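Local coordinates for mitochondrial edited mRNA stability factor 1 (Trypanosoma brucei, PDB 6NL1), which probably processes the 5' ends of mitochondrial mRNAs, as a Nudix-family, RNA-binding factor named for stabilising edited transcripts, at residues S212-W217 with K347-D352; F206-N211 with V294-S299; V101-T106 with D171-L176; T129-E134 with R181-C186. All coordinates share one frame; numbering follows the deposited sequence.

Contact 1. Residues S212-W217 with K347-D352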
loop_
_atom_site.group_PDB
_atom_site.type_symbol
_atom_site.label_atom_id
_atom_site.label_comp_id
_atom_site.label_asym_id
_atom_site.label_seq_id
_atom_site.Cartn_x
_atom_site.Cartn_y
_atom_site.Cartn_z
ATOM N N SER A 212 -25.504 -14.831 -13.886
ATOM C CA SER A 212 -25.450 -13.875 -12.785
ATOM C C SER A 212 -25.268 -12.420 -13.223
ATOM O O SER A 212 -24.534 -12.139 -14.166
ATOM C CB SER A 212 -24.317 -14.288 -11.834
ATOM O OG SER A 212 -24.212 -13.404 -10.737
ATOM N N SER A 213 -25.940 -11.495 -12.540
ATOM C CA SER A 213 -25.685 -10.066 -12.755
ATOM C C SER A 213 -24.525 -9.547 -11.879
ATOM O O SER A 213 -23.849 -8.592 -12.240
ATOM C CB SER A 213 -26.930 -9.224 -12.500
ATOM O OG SER A 213 -27.088 -8.925 -11.130
ATOM N N GLU A 214 -24.304 -10.163 -10.720
ATOM C CA GLU A 214 -23.130 -9.819 -9.916
ATOM C C GLU A 214 -21.876 -10.391 -10.572
ATOM O O GLU A 214 -21.869 -11.541 -11.005
ATOM C CB GLU A 214 -23.250 -10.345 -8.485
ATOM C CG GLU A 214 -22.121 -9.854 -7.585
ATOM C CD GLU A 214 -22.158 -10.453 -6.195
ATOM O OE1 GLU A 214 -22.978 -11.365 -5.944
ATOM O OE2 GLU A 214 -21.351 -10.015 -5.354
ATOM N N VAL A 215 -20.817 -9.594 -10.661
ATOM C CA VAL A 215 -19.582 -10.075 -11.278
ATOM C C VAL A 215 -18.673 -10.720 -10.229
ATOM O O VAL A 215 -18.888 -10.540 -9.028
ATOM C CB VAL A 215 -18.828 -8.938 -12.005
ATOM C CG1 VAL A 215 -19.766 -8.214 -12.986
ATOM C CG2 VAL A 215 -18.265 -7.957 -11.002
ATOM N N GLU A 216 -17.680 -11.484 -10.693
ATOM C CA GLU A 216 -16.642 -12.061 -9.832
ATOM C C GLU A 216 -15.339 -11.271 -9.950
ATOM O O GLU A 216 -14.934 -10.875 -11.046
ATOM C CB GLU A 216 -16.368 -13.530 -10.200
ATOM C CG GLU A 216 -17.540 -14.476 -9.979
ATOM C CD GLU A 216 -17.183 -15.950 -10.168
ATOM O OE1 GLU A 216 -16.373 -16.292 -11.065
ATOM O OE2 GLU A 216 -17.731 -16.778 -9.414
ATOM N N TRP A 217 -14.681 -11.059 -8.816
ATOM C CA TRP A 217 -13.447 -10.283 -8.760
ATOM C C TRP A 217 -12.253 -11.208 -8.536
ATOM O O TRP A 217 -12.306 -12.123 -7.707
ATOM C CB TRP A 217 -13.517 -9.252 -7.619
ATOM C CG TRP A 217 -14.670 -8.314 -7.739
ATOM C CD1 TRP A 217 -15.888 -8.431 -7.134
ATOM C CD2 TRP A 217 -14.726 -7.122 -8.539
ATOM N NE1 TRP A 217 -16.703 -7.376 -7.506
ATOM C CE2 TRP A 217 -16.011 -6.562 -8.366
ATOM C CE3 TRP A 217 -13.811 -6.473 -9.384
ATOM C CZ2 TRP A 217 -16.410 -5.382 -9.008
ATOM C CZ3 TRP A 217 -14.206 -5.299 -10.023
ATOM C CH2 TRP A 217 -15.500 -4.770 -9.832
ATOM N N LYS A 347 -17.007 -13.470 -5.455
ATOM C CA LYS A 347 -18.079 -12.489 -5.402
ATOM C C LYS A 347 -18.029 -11.712 -4.101
ATOM O O LYS A 347 -17.835 -12.289 -3.036
ATOM C CB LYS A 347 -19.446 -13.169 -5.495
ATOM C CG LYS A 347 -19.780 -13.736 -6.856
ATOM C CD LYS A 347 -21.196 -14.271 -6.866
ATOM C CE LYS A 347 -21.618 -14.694 -8.264
ATOM N NZ LYS A 347 -23.005 -15.226 -8.250
ATOM N N ALA A 348 -18.239 -10.404 -4.182
ATOM C CA ALA A 348 -18.363 -9.604 -2.975
ATOM C C ALA A 348 -19.457 -10.139 -2.046
ATOM O O ALA A 348 -19.285 -10.152 -0.828
ATOM C CB ALA A 348 -18.620 -8.161 -3.322
ATOM N N SER A 349 -20.581 -10.578 -2.612
ATOM C CA SER A 349 -21.669 -11.098 -1.785
ATOM C C SER A 349 -21.228 -12.342 -1.002
ATOM O O SER A 349 -21.661 -12.576 0.121
ATOM C CB SER A 349 -22.899 -11.430 -2.627
ATOM O OG SER A 349 -22.631 -12.510 -3.508
ATOM N N MET A 350 -20.373 -13.145 -1.611
ATOM C CA MET A 350 -19.882 -14.333 -0.944
ATOM C C MET A 350 -18.965 -13.928 0.205
ATOM O O MET A 350 -19.027 -14.490 1.294
ATOM C CB MET A 350 -19.141 -15.221 -1.929
ATOM C CG MET A 350 -19.172 -16.683 -1.537
ATOM S SD MET A 350 -17.519 -17.346 -1.488
ATOM C CE MET A 350 -16.769 -16.133 -0.436
ATOM N N ILE A 351 -18.122 -12.934 -0.037
ATOM C CA ILE A 351 -17.299 -12.394 1.029
ATOM C C ILE A 351 -18.142 -11.857 2.183
ATOM O O ILE A 351 -17.834 -12.130 3.343
ATOM C CB ILE A 351 -16.300 -11.343 0.518
ATOM C CG1 ILE A 351 -15.097 -12.052 -0.106
ATOM C CG2 ILE A 351 -15.817 -10.463 1.656
ATOM C CD1 ILE A 351 -14.688 -11.475 -1.420
ATOM N N ASP A 352 -19.212 -11.123 1.873
ATOM C CA ASP A 352 -20.094 -10.587 2.916
ATOM C C ASP A 352 -20.728 -11.703 3.751
ATOM O O ASP A 352 -20.832 -11.589 4.965
ATOM C CB ASP A 352 -21.202 -9.695 2.322
ATOM C CG ASP A 352 -20.655 -8.429 1.690
ATOM O OD1 ASP A 352 -19.505 -8.064 1.998
ATOM O OD2 ASP A 352 -21.372 -7.796 0.885
HETATM O O HOH W 1 -19.047 -9.126 -6.748
#
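Glu214 and Ser349 meet through two hydrogen bonds to the carboxylate at the start of helix 348-354. Glu214 OE1 accepts from Ser349 OG at 2.7 Å, and Glu214 OE2 accepts from the backbone N of Ser349 at 2.9 Å, with 159° at the hydrogen. Each oxygen uses its syn lone pair, so one residue holds both oxygens on their facing sides, and the two bonds fix the group's rotation. CG of Glu214 stands anti to its backbone N (chi1 -173°), and the extended chain beyond it carries the carboxylate across to the helix. A water completes the arrangement: it accepts from Ala348 N at 3.0 Å and donates to both Glu214 OE2 and Val215 O. The first two N-H groups of the helix are thus answered, one by water and one by the acid, and a negative charge beside a helix N terminus is probably stabilised there. The extended chain of Lys347, the N-cap residue, runs past this site, its CD 3.5 Å from Glu214 OE1. Its NZ makes a weak bond, 3.3 Å, to Ser212 OG, whose own proton goes to Glu214 O at 3.0 Å. Glu216 turns its carboxylate to Arg207. The contact ties the lead-in to strand 216-223 to the helix that follows strand 343-346, an antiparallel neighbour of 216-223, while Met350 of that helix packs against helix 328-336.

Contact 2. Residues F206-N211 with V294-S299. With SO4 (sulfate ion), chain D.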
loop_
_atom_site.group_PDB
_atom_site.type_symbol
_atom_site.label_atom_id
_atom_site.label_comp_id
_atom_site.label_asym_id
_atom_site.label_seq_id
_atom_site.Cartn_x
_atom_site.Cartn_y
_atom_site.Cartn_z
ATOM N N PHE A 206 -12.420 -8.127 -13.283
ATOM C CA PHE A 206 -13.649 -8.883 -13.042
ATOM C C PHE A 206 -14.085 -9.656 -14.283
ATOM O O PHE A 206 -13.735 -9.307 -15.411
ATOM C CB PHE A 206 -14.791 -7.975 -12.534
ATOM C CG PHE A 206 -15.377 -7.056 -13.599
ATOM C CD1 PHE A 206 -14.865 -5.774 -13.798
ATOM C CD2 PHE A 206 -16.438 -7.475 -14.394
ATOM C CE1 PHE A 206 -15.402 -4.925 -14.774
ATOM C CE2 PHE A 206 -16.985 -6.632 -15.370
ATOM C CZ PHE A 206 -16.461 -5.361 -15.565
ATOM N N ARG A 207 -14.833 -10.728 -14.070
ATOM C CA ARG A 207 -15.434 -11.446 -15.185
ATOM C C ARG A 207 -16.937 -11.542 -14.943
ATOM O O ARG A 207 -17.401 -11.502 -13.800
ATOM C CB ARG A 207 -14.815 -12.842 -15.341
ATOM C CG ARG A 207 -15.132 -13.799 -14.186
ATOM C CD ARG A 207 -14.575 -15.195 -14.450
ATOM N NE ARG A 207 -14.872 -16.111 -13.352
ATOM C CZ ARG A 207 -14.490 -17.384 -13.318
ATOM N NH1 ARG A 207 -13.794 -17.900 -14.324
ATOM N NH2 ARG A 207 -14.805 -18.146 -12.279
ATOM N N ARG A 208 -17.696 -11.659 -16.022
ATOM C CA ARG A 208 -19.143 -11.818 -15.915
ATOM C C ARG A 208 -19.523 -13.281 -16.100
ATOM O O ARG A 208 -19.028 -13.952 -17.000
ATOM C CB ARG A 208 -19.846 -10.968 -16.969
ATOM C CG ARG A 208 -19.514 -9.486 -16.894
ATOM C CD ARG A 208 -20.406 -8.672 -17.834
ATOM N NE ARG A 208 -20.022 -7.264 -17.857
ATOM C CZ ARG A 208 -20.437 -6.355 -16.975
ATOM N NH1 ARG A 208 -21.265 -6.694 -15.986
ATOM N NH2 ARG A 208 -20.018 -5.103 -17.083
ATOM N N LEU A 209 -20.385 -13.784 -15.233
ATOM C CA LEU A 209 -20.901 -15.133 -15.398
ATOM C C LEU A 209 -22.254 -15.066 -16.101
ATOM O O LEU A 209 -23.043 -14.143 -15.866
ATOM C CB LEU A 209 -21.012 -15.833 -14.048
ATOM N N ALA A 210 -22.513 -16.027 -16.983
ATOM C CA ALA A 210 -23.761 -16.041 -17.743
ATOM C C ALA A 210 -24.972 -16.084 -16.816
ATOM O O ALA A 210 -26.002 -15.457 -17.078
ATOM C CB ALA A 210 -23.785 -17.227 -18.701
ATOM N N ASN A 211 -24.822 -16.814 -15.716
ATOM C CA ASN A 211 -25.921 -17.066 -14.797
ATOM C C ASN A 211 -26.123 -15.996 -13.721
ATOM O O ASN A 211 -26.850 -16.223 -12.752
ATOM C CB ASN A 211 -25.717 -18.428 -14.125
ATOM C CG ASN A 211 -24.325 -18.582 -13.529
ATOM O OD1 ASN A 211 -24.093 -18.243 -12.369
ATOM N ND2 ASN A 211 -23.392 -19.090 -14.327
ATOM N N VAL A 294 -11.539 -0.492 -12.568
ATOM C CA VAL A 294 -12.115 -1.780 -12.941
ATOM C C VAL A 294 -11.781 -2.104 -14.383
ATOM O O VAL A 294 -11.598 -1.204 -15.207
ATOM C CB VAL A 294 -13.652 -1.830 -12.780
ATOM C CG1 VAL A 294 -14.053 -1.617 -11.323
ATOM C CG2 VAL A 294 -14.334 -0.827 -13.720
ATOM N N ALA A 295 -11.699 -3.395 -14.686
ATOM C CA ALA A 295 -11.547 -3.839 -16.066
ATOM C C ALA A 295 -12.117 -5.239 -16.206
ATOM O O ALA A 295 -11.874 -6.112 -15.362
ATOM C CB ALA A 295 -10.085 -3.815 -16.488
ATOM N N GLU A 296 -12.881 -5.451 -17.270
ATOM C CA GLU A 296 -13.429 -6.766 -17.539
ATOM C C GLU A 296 -12.431 -7.586 -18.343
ATOM O O GLU A 296 -11.792 -7.072 -19.259
ATOM C CB GLU A 296 -14.758 -6.669 -18.295
ATOM C CG GLU A 296 -15.336 -8.041 -18.615
ATOM C CD GLU A 296 -16.734 -8.003 -19.205
ATOM O OE1 GLU A 296 -17.324 -6.906 -19.342
ATOM O OE2 GLU A 296 -17.242 -9.093 -19.529
ATOM N N VAL A 297 -12.287 -8.855 -17.978
ATOM C CA VAL A 297 -11.549 -9.814 -18.791
ATOM C C VAL A 297 -12.468 -10.980 -19.177
ATOM O O VAL A 297 -13.508 -11.201 -18.543
ATOM C CB VAL A 297 -10.303 -10.349 -18.052
ATOM C CG1 VAL A 297 -9.341 -9.214 -17.769
ATOM C CG2 VAL A 297 -10.701 -11.066 -16.758
ATOM N N PRO A 298 -12.107 -11.720 -20.236
ATOM C CA PRO A 298 -12.956 -12.875 -20.554
ATOM C C PRO A 298 -12.903 -13.901 -19.420
ATOM O O PRO A 298 -11.891 -14.009 -18.725
ATOM C CB PRO A 298 -12.355 -13.422 -21.862
ATOM C CG PRO A 298 -11.035 -12.762 -22.028
ATOM C CD PRO A 298 -11.065 -11.478 -21.250
ATOM N N SER A 299 -13.995 -14.626 -19.219
ATOM C CA SER A 299 -14.118 -15.493 -18.049
ATOM C C SER A 299 -13.104 -16.636 -18.040
ATOM O O SER A 299 -12.763 -17.158 -16.980
ATOM C CB SER A 299 -15.543 -16.042 -17.925
ATOM O OG SER A 299 -15.854 -16.869 -19.027
HETATM S S SO4 D . -13.110 -21.472 -13.237
HETATM O O1 SO4 D . -12.913 -22.890 -13.533
HETATM O O2 SO4 D . -12.020 -20.992 -12.379
HETATM O O3 SO4 D . -13.119 -20.723 -14.492
HETATM O O4 SO4 D . -14.397 -21.309 -12.564
HETATM O O HOH W 2 -16.355 -11.384 -18.546
HETATM O O HOH W 3 -17.567 -4.055 -18.954
#
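Phe206 and Glu296 cross obliquely, with the acid's aliphatic stem laid over one face of the phenyl ring. Glu296 CB sits 3.9 Å from the ring centroid and 29° off the normal, a CH-pi contact, and is nearest the rim atoms CZ and CE2. CG of Phe206 lies between its backbone N and carbonyl carbon (chi1 72°), and the ring also brings CE1 to 4.1 Å from Val294 CB, which stands at its edge. Arg208 approaches the same acid at about a right angle. Its NE forms a salt bridge with Glu296 OE1 at 3.1 Å, reaching the oxygen from well above the carboxylate plane, and the two flat groups are turned 75° apart. Phe206 CE2 lies over a face of this guanidinium, near its rim. Two waters also hold the acid, one donating to OE2 and bound by Arg208 N, the other donating to OE1.

Behind these side chains, strands 200-207 and 290-296 run parallel in the mixed sheet of the Nudix-type domain. Phe206 N donates to Ala295 O at 2.9 Å, and Val297 N to Phe206 O at 3.0 Å, straddling Glu296.

Beyond the paired strands, Arg207, with its chain extended from CG to NE, brings CD to 3.7 Å from Ser299 CB. NH1 donates to Ser299 O at 2.9 Å, almost exactly in the guanidinium plane, and also to O3 of a sulfate ion, probably from the crystallisation liquor. NH2 reaches sulfate O4 and, more strongly, forms a salt bridge with Glu216, while Trp345 adds a cation-pi contact.

Contact 3. Residues V101-T106 with D171-L176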
loop_
_atom_site.group_PDB
_atom_site.type_symbol
_atom_site.label_atom_id
_atom_site.label_comp_id
_atom_site.label_asym_id
_atom_site.label_seq_id
_atom_site.Cartn_x
_atom_site.Cartn_y
_atom_site.Cartn_z
ATOM N N VAL A 101 23.165 14.714 8.553
ATOM C CA VAL A 101 21.805 14.573 9.041
ATOM C C VAL A 101 21.019 15.861 8.873
ATOM O O VAL A 101 21.450 16.917 9.308
ATOM C CB VAL A 101 21.775 14.202 10.536
ATOM C CG1 VAL A 101 20.379 13.710 10.915
ATOM C CG2 VAL A 101 22.832 13.147 10.839
ATOM N N TYR A 102 19.856 15.763 8.245
ATOM C CA TYR A 102 18.959 16.898 8.138
ATOM C C TYR A 102 17.577 16.545 8.664
ATOM O O TYR A 102 17.169 15.384 8.670
ATOM C CB TYR A 102 18.835 17.362 6.689
ATOM C CG TYR A 102 20.056 18.067 6.142
ATOM C CD1 TYR A 102 21.205 17.356 5.808
ATOM C CD2 TYR A 102 20.048 19.439 5.931
ATOM C CE1 TYR A 102 22.313 17.994 5.290
ATOM C CE2 TYR A 102 21.146 20.086 5.413
ATOM C CZ TYR A 102 22.278 19.361 5.096
ATOM O OH TYR A 102 23.373 20.011 4.584
ATOM N N LYS A 103 16.849 17.572 9.071
ATOM C CA LYS A 103 15.530 17.410 9.652
ATOM C C LYS A 103 14.496 18.190 8.850
ATOM O O LYS A 103 14.760 19.298 8.374
ATOM C CB LYS A 103 15.561 17.928 11.088
ATOM C CG LYS A 103 14.278 17.816 11.832
ATOM C CD LYS A 103 14.433 18.390 13.231
ATOM C CE LYS A 103 14.586 19.894 13.186
ATOM N NZ LYS A 103 14.255 20.516 14.494
ATOM N N TRP A 104 13.317 17.603 8.702
ATOM C CA TRP A 104 12.199 18.278 8.066
ATOM C C TRP A 104 11.019 18.194 9.026
ATOM O O TRP A 104 10.524 17.099 9.297
ATOM C CB TRP A 104 11.851 17.583 6.755
ATOM C CG TRP A 104 10.647 18.145 6.058
ATOM C CD1 TRP A 104 10.202 19.438 6.093
ATOM C CD2 TRP A 104 9.730 17.428 5.221
ATOM N NE1 TRP A 104 9.074 19.570 5.325
ATOM C CE2 TRP A 104 8.761 18.352 4.777
ATOM C CE3 TRP A 104 9.638 16.095 4.803
ATOM C CZ2 TRP A 104 7.706 17.987 3.929
ATOM C CZ3 TRP A 104 8.590 15.732 3.962
ATOM C CH2 TRP A 104 7.639 16.677 3.533
ATOM N N GLN A 105 10.590 19.347 9.545
ATOM C CA GLN A 105 9.477 19.432 10.499
ATOM C C GLN A 105 8.182 19.708 9.747
ATOM O O GLN A 105 8.008 20.781 9.184
ATOM C CB GLN A 105 9.733 20.531 11.540
ATOM C CG GLN A 105 8.667 20.602 12.647
ATOM C CD GLN A 105 8.412 19.242 13.308
ATOM O OE1 GLN A 105 7.265 18.809 13.474
ATOM N NE2 GLN A 105 9.485 18.567 13.685
ATOM N N THR A 106 7.267 18.748 9.740
ATOM C CA THR A 106 6.127 18.851 8.840
ATOM C C THR A 106 4.856 18.215 9.420
ATOM O O THR A 106 4.744 18.032 10.638
ATOM C CB THR A 106 6.497 18.252 7.441
ATOM O OG1 THR A 106 5.464 18.526 6.483
ATOM C CG2 THR A 106 6.743 16.731 7.528
ATOM N N ASP A 171 1.638 16.197 13.615
ATOM C CA ASP A 171 2.999 16.705 13.452
ATOM C C ASP A 171 3.997 15.561 13.279
ATOM O O ASP A 171 4.036 14.626 14.082
ATOM C CB ASP A 171 3.409 17.553 14.651
ATOM C CG ASP A 171 2.571 18.801 14.787
ATOM O OD1 ASP A 171 2.809 19.752 14.014
ATOM O OD2 ASP A 171 1.674 18.831 15.656
ATOM N N ILE A 172 4.811 15.653 12.234
ATOM C CA ILE A 172 5.789 14.622 11.924
ATOM C C ILE A 172 7.168 15.239 11.735
ATOM O O ILE A 172 7.315 16.253 11.049
ATOM C CB ILE A 172 5.411 13.828 10.652
ATOM C CG1 ILE A 172 4.038 13.153 10.824
ATOM C CG2 ILE A 172 6.503 12.773 10.323
ATOM C CD1 ILE A 172 4.018 11.987 11.849
ATOM N N THR A 173 8.172 14.643 12.371
ATOM C CA THR A 173 9.551 15.053 12.141
ATOM C C THR A 173 10.212 14.007 11.255
ATOM O O THR A 173 10.230 12.819 11.592
ATOM C CB THR A 173 10.341 15.176 13.460
ATOM O OG1 THR A 173 9.627 16.026 14.364
ATOM C CG2 THR A 173 11.725 15.760 13.204
ATOM N N VAL A 174 10.745 14.450 10.121
ATOM C CA VAL A 174 11.410 13.562 9.176
ATOM C C VAL A 174 12.913 13.788 9.232
ATOM O O VAL A 174 13.372 14.923 9.161
ATOM C CB VAL A 174 10.913 13.817 7.738
ATOM C CG1 VAL A 174 11.657 12.935 6.739
ATOM C CG2 VAL A 174 9.405 13.613 7.649
ATOM N N TYR A 175 13.679 12.710 9.371
ATOM C CA TYR A 175 15.134 12.813 9.348
ATOM C C TYR A 175 15.704 12.209 8.071
ATOM O O TYR A 175 15.239 11.168 7.608
ATOM C CB TYR A 175 15.755 12.106 10.547
ATOM C CG TYR A 175 15.366 12.674 11.885
ATOM C CD1 TYR A 175 16.198 13.563 12.555
ATOM C CD2 TYR A 175 14.168 12.314 12.485
ATOM C CE1 TYR A 175 15.842 14.073 13.779
ATOM C CE2 TYR A 175 13.808 12.815 13.702
ATOM C CZ TYR A 175 14.635 13.692 14.346
ATOM O OH TYR A 175 14.253 14.185 15.568
ATOM N N LEU A 176 16.719 12.865 7.515
ATOM C CA LEU A 176 17.408 12.362 6.337
ATOM C C LEU A 176 18.874 12.135 6.681
ATOM O O LEU A 176 19.532 13.018 7.237
ATOM C CB LEU A 176 17.306 13.351 5.170
ATOM C CG LEU A 176 15.956 13.970 4.757
ATOM C CD1 LEU A 176 16.158 14.827 3.520
ATOM C CD2 LEU A 176 14.905 12.932 4.487
HETATM O O HOH W 4 4.918 20.114 12.567
#
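Gln105 has CG anti to its backbone N and then bends at chi2 (51°), which turns CD toward Thr173. From there NE2 donates to Thr173 OG1 at 2.6 Å, with the hydroxyl oxygen close to the amide plane and an angle of 157° at the hydrogen. In Thr173, OG1 lies beside the backbone N (chi1 -53°), which leaves CG2 anti to that nitrogen and 3.6 Å from Lys103 CG. One threonine therefore meets a polar group through its hydroxyl and a lysine stem through its methyl. Thr138, from beyond the two strands, is hydrogen-bonded to both Gln105 OE1 and Thr173 OG1. A water lies within bonding distance of both Gln105 OE1 and Asp171 OD1, while Asp171 OD2 is hydrogen-bonded to Tyr164.

On the other face of the sheet the contact is largely apolar. Trp104 and Val174 lie side by side and point the same way, with Trp104 CE3 3.8 Å from Val174 CG2. The methyl of Thr106 is placed over the centre of the indole, and its CG2 is also 4.1 Å from Val174 CG2.

The backbones are joined by paired bonds at Tyr102-Leu176, Trp104-Val174 and Thr106-Ile172. Trp104 N to Val174 O measures 2.7 Å, and Val174 N to Trp104 O 2.8 Å; between these pairs come the non-hydrogen-bonded pairs Lys103-Tyr175 and Gln105-Thr173. This is the antiparallel ladder of two central strands in a four-stranded sheet, with 84-86 and 132-137 at its edges and helix 108-111 packed on the Trp104 face.

Contact 4. Residues T129-E134 with R181-C186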
loop_
_atom_site.group_PDB
_atom_site.type_symbol
_atom_site.label_atom_id
_atom_site.label_comp_id
_atom_site.label_asym_id
_atom_site.label_seq_id
_atom_site.Cartn_x
_atom_site.Cartn_y
_atom_site.Cartn_z
ATOM N N THR A 129 18.917 7.893 -4.415
ATOM C CA THR A 129 19.882 8.857 -3.898
ATOM C C THR A 129 20.817 8.304 -2.819
ATOM O O THR A 129 21.805 8.947 -2.467
ATOM C CB THR A 129 19.162 10.105 -3.291
ATOM O OG1 THR A 129 18.463 9.722 -2.094
ATOM C CG2 THR A 129 18.176 10.718 -4.287
ATOM N N GLY A 130 20.497 7.139 -2.266
ATOM C CA GLY A 130 21.268 6.605 -1.152
ATOM C C GLY A 130 20.849 7.138 0.211
ATOM O O GLY A 130 21.317 6.659 1.248
ATOM N N VAL A 131 19.960 8.124 0.221
ATOM C CA VAL A 131 19.530 8.742 1.477
ATOM C C VAL A 131 18.561 7.868 2.267
ATOM O O VAL A 131 17.603 7.318 1.724
ATOM C CB VAL A 131 18.882 10.126 1.224
ATOM C CG1 VAL A 131 18.164 10.647 2.491
ATOM C CG2 VAL A 131 19.944 11.107 0.732
ATOM N N HIS A 132 18.827 7.729 3.556
ATOM C CA HIS A 132 17.935 6.988 4.427
ATOM C C HIS A 132 16.974 7.943 5.150
ATOM O O HIS A 132 17.391 8.940 5.737
ATOM C CB HIS A 132 18.733 6.170 5.438
ATOM C CG HIS A 132 17.881 5.404 6.399
ATOM N ND1 HIS A 132 17.301 4.200 6.077
ATOM C CD2 HIS A 132 17.521 5.666 7.680
ATOM C CE1 HIS A 132 16.605 3.756 7.109
ATOM N NE2 HIS A 132 16.725 4.626 8.093
ATOM N N ILE A 133 15.687 7.613 5.106
ATOM C CA ILE A 133 14.635 8.433 5.708
ATOM C C ILE A 133 13.993 7.770 6.931
ATOM O O ILE A 133 13.643 6.590 6.909
ATOM C CB ILE A 133 13.546 8.739 4.666
ATOM C CG1 ILE A 133 14.074 9.758 3.654
ATOM C CG2 ILE A 133 12.278 9.237 5.328
ATOM C CD1 ILE A 133 13.220 9.873 2.413
ATOM N N GLU A 134 13.841 8.544 7.997
ATOM C CA GLU A 134 13.208 8.072 9.221
ATOM C C GLU A 134 12.148 9.103 9.632
ATOM O O GLU A 134 12.380 10.302 9.500
ATOM C CB GLU A 134 14.278 7.923 10.315
ATOM C CG GLU A 134 13.982 6.901 11.390
ATOM C CD GLU A 134 14.066 5.474 10.890
ATOM O OE1 GLU A 134 15.166 5.038 10.498
ATOM O OE2 GLU A 134 13.026 4.789 10.892
ATOM N N ARG A 181 25.360 15.566 -1.303
ATOM C CA ARG A 181 24.840 15.477 -2.663
ATOM C C ARG A 181 23.579 14.624 -2.721
ATOM O O ARG A 181 22.611 14.981 -3.389
ATOM C CB ARG A 181 25.903 14.889 -3.595
ATOM C CG ARG A 181 25.493 14.837 -5.059
ATOM C CD ARG A 181 26.624 14.274 -5.915
ATOM N NE ARG A 181 27.911 14.880 -5.573
ATOM C CZ ARG A 181 29.055 14.624 -6.200
ATOM N NH1 ARG A 181 29.081 13.771 -7.215
ATOM N NH2 ARG A 181 30.174 15.224 -5.814
ATOM N N GLY A 182 23.601 13.483 -2.033
ATOM C CA GLY A 182 22.423 12.639 -1.936
ATOM C C GLY A 182 21.260 13.408 -1.325
ATOM O O GLY A 182 20.139 13.362 -1.828
ATOM N N ILE A 183 21.537 14.140 -0.253
ATOM C CA ILE A 183 20.502 14.912 0.428
ATOM C C ILE A 183 19.969 16.037 -0.458
ATOM O O ILE A 183 18.761 16.282 -0.505
ATOM C CB ILE A 183 20.986 15.428 1.803
ATOM C CG1 ILE A 183 20.878 14.293 2.821
ATOM C CG2 ILE A 183 20.143 16.615 2.266
ATOM C CD1 ILE A 183 21.586 14.548 4.107
ATOM N N PHE A 184 20.866 16.690 -1.190
ATOM C CA PHE A 184 20.449 17.681 -2.181
ATOM C C PHE A 184 19.494 17.064 -3.202
ATOM O O PHE A 184 18.468 17.646 -3.531
ATOM C CB PHE A 184 21.663 18.275 -2.904
ATOM C CG PHE A 184 21.297 19.237 -4.001
ATOM C CD1 PHE A 184 21.130 20.586 -3.733
ATOM C CD2 PHE A 184 21.107 18.788 -5.296
ATOM C CE1 PHE A 184 20.786 21.469 -4.737
ATOM C CE2 PHE A 184 20.761 19.664 -6.304
ATOM C CZ PHE A 184 20.597 21.007 -6.024
ATOM N N ASN A 185 19.829 15.878 -3.704
ATOM C CA ASN A 185 18.999 15.234 -4.720
ATOM C C ASN A 185 17.688 14.713 -4.151
ATOM O O ASN A 185 16.623 14.866 -4.753
ATOM C CB ASN A 185 19.780 14.113 -5.424
ATOM C CG ASN A 185 20.903 14.657 -6.318
ATOM O OD1 ASN A 185 20.774 15.728 -6.903
ATOM N ND2 ASN A 185 22.005 13.924 -6.409
ATOM N N CYS A 186 17.773 14.111 -2.970
ATOM C CA CYS A 186 16.605 13.568 -2.302
ATOM C C CYS A 186 15.604 14.689 -1.979
ATOM O O CYS A 186 14.405 14.544 -2.191
ATOM C CB CYS A 186 17.038 12.832 -1.033
ATOM S SG CYS A 186 15.706 12.021 -0.174
#
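Thr129 and Gly182 bring their CA atoms to 5.0 Å where helix 120-129 ends, and Gly130 then turns the chain with a positive phi (84°) toward strand 132-137. Thr129 lies against helix 180-193, its CB 3.7 Å from Gly182 O and its OG1 3.6 Å from Cys186 CB, while its CG2 touches Asn185 CB. The hydroxyl accepts from Val131 N at 3.2 Å, forming an ST turn, and is also hydrogen-bonded to Leu125 O, so both its polar needs are met within its own part of the chain. Val131 fits over the same turn of helix. Its CG2, anti to the carbonyl carbon, presses on the backbone at Gly182, 3.4 Å from the glycine C, and also meets Ile183 CG1 at 3.9 Å. The other branch, CG1, faces Cys186 SG at 3.9 Å, and Ile133 CD1 reaches the same sulfur at 4.2 Å. SG stands anti to the backbone N (chi1 -176°), which turns the thiol to these two branched side chains. Gly182, with no side chain, lets Val131 CG2 lie against its backbone. Across the interface the meeting is by methyls, a thiol and helix backbone, with the polar bonds of Thr129 kept to the turn leading into Val131, so its cohesion probably comes mainly from close fit and the exclusion of water.

Overall arrangement
From the N terminus, contact 3 opens first: residues 101-106 are met again by 171-176, closing the first loop. Contact 4 opens within that loop, at 129-134, but closes later, at 181-186, so the two cross. Contact 3 pairs two central strands, and contact 4 joins helix 180-193 to the sheet's edge strand. Both close before the mixed sheet begins at strand 200-207. There contact 2 opens at 206-211 and contact 1 at 212-217; they close at 294-299 and 347-352, again crossing. A salt bridge between Glu216 and Arg207 joins them; contact 2 pairs two strands there, and contact 1 ties that sheet to helix 348-354. The two pairs lie on opposite sides of the chain's centre.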